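Local structure of conserved hypothetical protein NMB0706 (Neisseria meningitidis, 1RV9) at residues G42-Q45 against S46-G50; E58-R61 against R62-I66; Q177-F180 against D181-T185. The protein is of unknown function but belongs to the DUF152 family, classed with the multi-copper polyphenol oxidoreductase laccases, and probably acts as an enzyme. All blocks are in the same frame, centred on the assembly; numbering follows the deposited sequence.

Interaction 1: residues G42-Q45 against S46-G50; sequences GAYQ and SLNLG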
loop_
_atom_site.group_PDB
_atom_site.type_symbol
_atom_site.label_atom_id
_atom_site.label_comp_id
_atom_site.label_asym_id
_atom_site.label_seq_id
_atom_site.Cartn_x
_atom_site.Cartn_y
_atom_site.Cartn_z
ATOM N N GLY A 42 14.379 -18.962 0.585
ATOM C CA GLY A 42 13.211 -19.755 0.918
ATOM C C GLY A 42 11.892 -19.046 0.700
ATOM O O GLY A 42 11.657 -18.464 -0.356
ATOM N N ALA A 43 11.032 -19.102 1.708
ATOM C CA ALA A 43 9.713 -18.480 1.638
ATOM C C ALA A 43 9.808 -16.969 1.500
ATOM O O ALA A 43 8.862 -16.318 1.072
ATOM C CB ALA A 43 8.908 -18.821 2.893
ATOM N N TYR A 44 10.949 -16.405 1.858
ATOM C CA TYR A 44 11.101 -14.967 1.793
ATOM C C TYR A 44 11.821 -14.645 0.532
ATOM O O TYR A 44 12.311 -13.527 0.348
ATOM C CB TYR A 44 11.897 -14.479 2.997
ATOM C CG TYR A 44 11.283 -14.921 4.299
ATOM C CD1 TYR A 44 11.786 -16.023 4.991
ATOM C CD2 TYR A 44 10.155 -14.278 4.811
ATOM C CE1 TYR A 44 11.178 -16.478 6.158
ATOM C CE2 TYR A 44 9.534 -14.730 5.984
ATOM C CZ TYR A 44 10.051 -15.832 6.648
ATOM O OH TYR A 44 9.430 -16.297 7.785
ATOM N N GLN A 45 11.841 -15.566 -0.410
ATOM C CA GLN A 45 12.657 -15.166 -1.513
ATOM C C GLN A 45 12.666 -13.869 -2.249
ATOM O O GLN A 45 11.773 -13.407 -3.006
ATOM C CB GLN A 45 12.912 -16.295 -2.508
ATOM C CG GLN A 45 11.904 -16.901 -3.439
ATOM C CD GLN A 45 12.547 -18.161 -3.980
ATOM O OE1 GLN A 45 12.627 -19.170 -3.275
ATOM N NE2 GLN A 45 13.095 -18.088 -5.193
ATOM N N SER A 46 13.837 -13.388 -1.834
ATOM C CA SER A 46 14.682 -12.289 -2.041
ATOM C C SER A 46 14.425 -10.908 -1.475
ATOM O O SER A 46 14.921 -10.600 -0.365
ATOM C CB SER A 46 15.169 -12.440 -3.489
ATOM O OG SER A 46 15.026 -11.328 -4.280
ATOM N N LEU A 47 13.685 -10.049 -2.147
ATOM C CA LEU A 47 13.580 -8.740 -1.491
ATOM C C LEU A 47 12.555 -8.521 -0.383
ATOM O O LEU A 47 11.683 -7.670 -0.503
ATOM C CB LEU A 47 13.516 -7.599 -2.512
ATOM C CG LEU A 47 13.957 -6.189 -2.097
ATOM C CD1 LEU A 47 15.482 -6.091 -1.911
ATOM C CD2 LEU A 47 13.530 -5.230 -3.214
ATOM N N ASN A 48 12.733 -9.225 0.740
ATOM C CA ASN A 48 11.817 -9.060 1.868
ATOM C C ASN A 48 12.175 -7.860 2.724
ATOM O O ASN A 48 13.262 -7.793 3.299
ATOM C CB ASN A 48 11.799 -10.307 2.750
ATOM C CG ASN A 48 11.028 -10.093 4.027
ATOM O OD1 ASN A 48 9.957 -9.497 4.013
ATOM N ND2 ASN A 48 11.564 -10.587 5.143
ATOM N N LEU A 49 11.247 -6.916 2.812
ATOM C CA LEU A 49 11.473 -5.708 3.583
ATOM C C LEU A 49 10.808 -5.712 4.955
ATOM O O LEU A 49 10.957 -4.754 5.710
ATOM C CB LEU A 49 10.986 -4.502 2.778
ATOM C CG LEU A 49 11.643 -4.358 1.404
ATOM C CD1 LEU A 49 10.906 -3.308 0.586
ATOM C CD2 LEU A 49 13.106 -3.984 1.574
ATOM N N GLY A 50 10.087 -6.785 5.282
ATOM C CA GLY A 50 9.410 -6.858 6.569
ATOM C C GLY A 50 10.221 -7.517 7.671
ATOM O O GLY A 50 10.798 -8.585 7.472
#

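Interaction 2: residues E58-R61 against R62-I66; sequences EAVR and RNREI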
loop_
_atom_site.group_PDB
_atom_site.type_symbol
_atom_site.label_atom_id
_atom_site.label_comp_id
_atom_site.label_asym_id
_atom_site.label_seq_id
_atom_site.Cartn_x
_atom_site.Cartn_y
_atom_site.Cartn_z
ATOM N N GLU A 58 19.300 -9.814 9.696
ATOM C CA GLU A 58 20.400 -9.254 8.919
ATOM C C GLU A 58 20.040 -9.173 7.438
ATOM O O GLU A 58 20.408 -8.219 6.753
ATOM C CB GLU A 58 21.667 -10.095 9.090
ATOM C CG GLU A 58 22.819 -9.626 8.216
ATOM C CD GLU A 58 23.998 -10.576 8.240
ATOM O OE1 GLU A 58 24.677 -10.664 9.285
ATOM O OE2 GLU A 58 24.240 -11.241 7.210
ATOM N N ALA A 59 19.323 -10.180 6.948
ATOM C CA ALA A 59 18.913 -10.213 5.549
ATOM C C ALA A 59 17.971 -9.052 5.251
ATOM O O ALA A 59 18.122 -8.363 4.242
ATOM C CB ALA A 59 18.227 -11.537 5.231
ATOM N N VAL A 60 16.998 -8.838 6.131
ATOM C CA VAL A 60 16.043 -7.748 5.946
ATOM C C VAL A 60 16.762 -6.404 5.938
ATOM O O VAL A 60 16.433 -5.519 5.148
ATOM C CB VAL A 60 14.977 -7.734 7.061
ATOM C CG1 VAL A 60 14.047 -6.534 6.878
ATOM C CG2 VAL A 60 14.181 -9.026 7.027
ATOM N N ARG A 61 17.742 -6.251 6.823
ATOM C CA ARG A 61 18.506 -5.013 6.901
ATOM C C ARG A 61 19.187 -4.754 5.560
ATOM O O ARG A 61 19.211 -3.625 5.069
ATOM C CB ARG A 61 19.563 -5.115 8.003
ATOM C CG ARG A 61 20.435 -3.881 8.160
ATOM C CD ARG A 61 21.889 -4.289 8.352
ATOM N NE ARG A 61 22.663 -4.098 7.128
ATOM C CZ ARG A 61 23.550 -4.966 6.648
ATOM N NH1 ARG A 61 23.784 -6.106 7.284
ATOM N NH2 ARG A 61 24.215 -4.687 5.532
ATOM N N ARG A 62 19.740 -5.807 4.968
ATOM C CA ARG A 62 20.417 -5.678 3.686
ATOM C C ARG A 62 19.426 -5.333 2.574
ATOM O O ARG A 62 19.720 -4.502 1.712
ATOM C CB ARG A 62 21.168 -6.973 3.367
ATOM C CG ARG A 62 22.199 -7.337 4.432
ATOM C CD ARG A 62 22.743 -8.738 4.218
ATOM N NE ARG A 62 23.555 -8.837 3.010
ATOM C CZ ARG A 62 23.644 -9.933 2.264
ATOM N NH1 ARG A 62 22.964 -11.023 2.600
ATOM N NH2 ARG A 62 24.416 -9.944 1.184
ATOM N N ASN A 63 18.250 -5.958 2.590
ATOM C CA ASN A 63 17.247 -5.668 1.568
ATOM C C ASN A 63 16.803 -4.208 1.662
ATOM O O ASN A 63 16.590 -3.549 0.642
ATOM C CB ASN A 63 16.034 -6.594 1.712
ATOM C CG ASN A 63 16.381 -8.049 1.472
ATOM O OD1 ASN A 63 17.216 -8.369 0.625
ATOM N ND2 ASN A 63 15.726 -8.944 2.205
ATOM N N ARG A 64 16.670 -3.697 2.882
ATOM C CA ARG A 64 16.262 -2.308 3.058
ATOM C C ARG A 64 17.371 -1.376 2.584
ATOM O O ARG A 64 17.108 -0.270 2.114
ATOM C CB ARG A 64 15.896 -2.036 4.519
ATOM C CG ARG A 64 14.584 -2.695 4.931
ATOM C CD ARG A 64 14.155 -2.286 6.328
ATOM N NE ARG A 64 12.812 -2.766 6.648
ATOM C CZ ARG A 64 12.140 -2.418 7.738
ATOM N NH1 ARG A 64 12.688 -1.585 8.612
ATOM N NH2 ARG A 64 10.920 -2.893 7.955
ATOM N N GLU A 65 18.614 -1.827 2.703
ATOM C CA GLU A 65 19.746 -1.034 2.240
ATOM C C GLU A 65 19.686 -0.931 0.725
ATOM O O GLU A 65 19.934 0.130 0.148
ATOM C CB GLU A 65 21.058 -1.697 2.635
ATOM C CG GLU A 65 21.499 -1.396 4.035
ATOM C CD GLU A 65 22.817 -2.050 4.358
ATOM O OE1 GLU A 65 23.704 -2.080 3.479
ATOM O OE2 GLU A 65 22.970 -2.522 5.499
ATOM N N ILE A 66 19.373 -2.054 0.085
ATOM C CA ILE A 66 19.266 -2.105 -1.365
ATOM C C ILE A 66 18.200 -1.117 -1.830
ATOM O O ILE A 66 18.379 -0.415 -2.827
ATOM C CB ILE A 66 18.895 -3.530 -1.840
ATOM C CG1 ILE A 66 20.069 -4.479 -1.579
ATOM C CG2 ILE A 66 18.554 -3.527 -3.323
ATOM C CD1 ILE A 66 19.760 -5.932 -1.871
#

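Interaction 3: residues Q177-F180 against D181-T185; sequences QDVF and DAFCT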
loop_
_atom_site.group_PDB
_atom_site.type_symbol
_atom_site.label_atom_id
_atom_site.label_comp_id
_atom_site.label_asym_id
_atom_site.label_seq_id
_atom_site.Cartn_x
_atom_site.Cartn_y
_atom_site.Cartn_z
ATOM N N GLN A 177 -18.995 -12.921 5.695
ATOM C CA GLN A 177 -20.012 -11.909 5.954
ATOM C C GLN A 177 -19.520 -10.754 6.827
ATOM O O GLN A 177 -20.020 -9.632 6.723
ATOM C CB GLN A 177 -21.224 -12.568 6.618
ATOM C CG GLN A 177 -22.480 -11.716 6.626
ATOM C CD GLN A 177 -23.019 -11.473 5.229
ATOM O OE1 GLN A 177 -23.255 -12.415 4.469
ATOM N NE2 GLN A 177 -23.219 -10.208 4.884
ATOM N N ASP A 178 -18.547 -11.026 7.688
ATOM C CA ASP A 178 -18.022 -9.987 8.566
ATOM C C ASP A 178 -17.327 -8.897 7.752
ATOM O O ASP A 178 -17.544 -7.708 7.988
ATOM C CB ASP A 178 -17.066 -10.597 9.599
ATOM C CG ASP A 178 -15.825 -11.205 8.970
ATOM O OD1 ASP A 178 -15.948 -11.891 7.931
ATOM O OD2 ASP A 178 -14.723 -11.009 9.528
ATOM N N VAL A 179 -16.506 -9.304 6.790
ATOM C CA VAL A 179 -15.806 -8.348 5.938
ATOM C C VAL A 179 -16.840 -7.609 5.099
ATOM O O VAL A 179 -16.777 -6.391 4.932
ATOM C CB VAL A 179 -14.814 -9.056 4.993
ATOM C CG1 VAL A 179 -14.125 -8.032 4.105
ATOM C CG2 VAL A 179 -13.791 -9.834 5.803
ATOM N N PHE A 180 -17.802 -8.361 4.577
ATOM C CA PHE A 180 -18.862 -7.791 3.759
ATOM C C PHE A 180 -19.601 -6.693 4.522
ATOM O O PHE A 180 -19.774 -5.582 4.019
ATOM C CB PHE A 180 -19.835 -8.899 3.335
ATOM C CG PHE A 180 -20.958 -8.421 2.462
ATOM C CD1 PHE A 180 -22.098 -7.858 3.021
ATOM C CD2 PHE A 180 -20.867 -8.519 1.079
ATOM C CE1 PHE A 180 -23.137 -7.397 2.213
ATOM C CE2 PHE A 180 -21.898 -8.062 0.262
ATOM C CZ PHE A 180 -23.035 -7.501 0.831
ATOM N N ASP A 181 -20.029 -7.002 5.744
ATOM C CA ASP A 181 -20.755 -6.033 6.558
ATOM C C ASP A 181 -19.910 -4.821 6.949
ATOM O O ASP A 181 -20.418 -3.704 7.008
ATOM C CB ASP A 181 -21.303 -6.694 7.829
ATOM C CG ASP A 181 -22.368 -7.737 7.537
ATOM O OD1 ASP A 181 -22.974 -7.688 6.446
ATOM O OD2 ASP A 181 -22.605 -8.599 8.410
ATOM N N ALA A 182 -18.625 -5.041 7.212
ATOM C CA ALA A 182 -17.737 -3.950 7.605
ATOM C C ALA A 182 -17.744 -2.833 6.570
ATOM O O ALA A 182 -17.521 -1.670 6.895
ATOM C CB ALA A 182 -16.318 -4.473 7.799
ATOM N N PHE A 183 -18.000 -3.197 5.320
ATOM C CA PHE A 183 -18.041 -2.232 4.229
ATOM C C PHE A 183 -19.456 -1.838 3.818
ATOM O O PHE A 183 -19.802 -0.658 3.792
ATOM C CB PHE A 183 -17.340 -2.806 2.993
ATOM C CG PHE A 183 -15.843 -2.834 3.090
ATOM C CD1 PHE A 183 -15.095 -1.693 2.823
ATOM C CD2 PHE A 183 -15.178 -4.010 3.420
ATOM C CE1 PHE A 183 -13.704 -1.724 2.875
ATOM C CE2 PHE A 183 -13.787 -4.052 3.476
ATOM C CZ PHE A 183 -13.050 -2.906 3.201
ATOM N N CYS A 184 -20.268 -2.843 3.504
ATOM C CA CYS A 184 -21.623 -2.623 3.010
ATOM C C CYS A 184 -22.716 -2.140 3.951
ATOM O O CYS A 184 -23.714 -1.586 3.489
ATOM C CB CYS A 184 -22.093 -3.882 2.288
ATOM S SG CYS A 184 -20.946 -4.392 1.005
ATOM N N THR A 185 -22.566 -2.349 5.253
ATOM C CA THR A 185 -23.597 -1.872 6.164
ATOM C C THR A 185 -23.513 -0.343 6.207
ATOM O O THR A 185 -24.513 0.347 5.997
ATOM C CB THR A 185 -23.438 -2.480 7.576
ATOM O OG1 THR A 185 -23.708 -3.886 7.516
ATOM C CG2 THR A 185 -24.410 -1.837 8.553
#

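Interaction 1: residues G42-Q45 against S46-G50
The ring of Tyr44 and the side-chain amide of Asn48 run side by side and point the same way, their planes 28° apart. Their nearest approach, 4.0 Å from Tyr44 CD2 to Asn48 ND2, is plain packing, and the amide meets the ring obliquely. Neither polar end bonds to the other: Tyr44 OH is hydrogen-bonded to Val53 O and Asn48 ND2 to Asp55 OD2. With CG anti to the backbone N (chi1 171°), Asn48 directs its amide toward Gly50, and OD1 accepts from Gly50 N at 3.0 Å, closing an Asx turn; this donor sits above the carbonyl plane. Asn48 OD1 also accepts from Arg247 N, and a weak bond runs 3.2 Å from Asn48 ND2 back to Gly50 O. Just before Asn48, Leu47 is the centre of an inverse gamma turn, Asn48 N bonding to Ser46 O at 2.8 Å. The buried Asn48 contrasts with exposed Gln45, whose side chain as a whole points away and meets 46-50 through CB, close to Ser46 N; here the chain bends through a backbone bond of 2.9 Å from Gln45 N to Gly42 O. The whole segment belongs to the loop joining strand 28-33 to helix 57-71: Leu47 and Leu49 each rest on Thr33 of the strand and on Asn63 of the helix, and Asn48 packs on Val60.

Interaction 2: residues E58-R61 against R62-I66
Arg62 lays its CG over one face of the Arg61 guanidinium, 3.2 Å above the plane and displaced from the middle of the group. The approach is aliphatic against flat cation, with the two guanidinium planes turned 45° from each other. Arg61 starts with CG anti to the backbone N (chi1 179°) and then bends at chi2 and chi3, which carries its head forward along the helix to Glu65, one turn on. The carboxylate of Glu65 comes to the edge of that guanidinium in an i to i+4 salt bridge. The modelled oxygen is too close to its partner, leaving the exact geometry of the pair doubtful. Beyond CG, Arg62 passes the Glu58 side chain, with 4.1 Å between Glu58 CG and Arg62 CD. Carboxylate and guanidinium are almost perpendicular there, and their charged atoms stay apart, 4.8 Å from Glu58 OE2 to Arg62 NH1, so any attraction is probably modest.

A different set of side chains serves the buried side. Val60 and Arg64 run alongside each other, Val60 CG1 lying 4.0 Å from Arg64 NE. Arg64 is extended from CG to NE and spends its polar end on Leu49 O and on a cation-pi contact with Tyr77. Asn63 is buried as well, its amide bonding to Val39 N, Asn48 O and Ser40 OG. Beneath both sides run regular i to i+4 backbone bonds, such as the 2.9 Å from Asn63 N to Ala59 O at an N-H...O angle of 157°. The arrangement is that of a surface alpha-helix, here helix 57-71, with residues able to form salt bridges (Glu58, Arg61, Arg62 and Glu65) on its outer side, docked on the loop before it by Val60, Asn63 and Arg64.

Interaction 3: residues Q177-F180 against D181-T185
Phe180 holds CG anti to its backbone N (chi1 -179°), whereas Cys184 turns SG anti to the carbonyl carbon (chi1 -54°); one helical turn apart, these torsions bring sulfur and ring together. Cys184 SG sits over the centre of one face of the Phe180 ring, 3.8 Å from its centroid and 12° off the normal. Cys184 CB adds a CH-pi contact over the same ring, its closest approach being 3.7 Å to Phe180 CE1. At the ring's edge, in plane, lies Asp181 OD1, 3.5 Å from Phe180 CD1. That same oxygen accepts a nearly straight bond from Gln177 NE2 at 3.0 Å; Gln177, bent at chi2, keeps the bond in its amide plane but meets the carboxylate from above. On another side of the helix Val179 CG1 packs 4.0 Å from Phe183 CE2. Phe180 O is gripped by two amides: Cys184 N arrives at 2.8 Å, nearly in line with the carbonyl, and Phe183 N at 3.2 Å from above its plane. The Phe180 ring also stacks with Phe202 and meets Phe194 edge-to-face, while Val179 and Phe183 rest on helix 138-143. The arrangement is a Cys sulfur-aromatic contact at i to i+4 spacing in a short alpha-helix lying between the small three-stranded antiparallel sheet, reached through Phe194 and Phe202, and helix 138-143.

How the interactions relate
Interactions 1 and 2 form one neighbourhood, their centres 10 Å apart: the loop 42-50 leads toward helix 57-71 and offers it backbone carbonyls, which two of its polar side chains take up. Interaction 3 lies far off, about 38 Å from interaction 2 between centres and on the opposite side of the chain's centre. All three are partly buried, but their chemistry differs. Turns and amide bonds shape interaction 1; charged side chains dominate the exposed side of interaction 2; an aromatic ring and a sulfur mark interaction 3, with one amide-carboxylate bond beside them. All three have their main side-chain contacts four residues apart, in the two helices by regular helical geometry and in the loop by a run of tight turns.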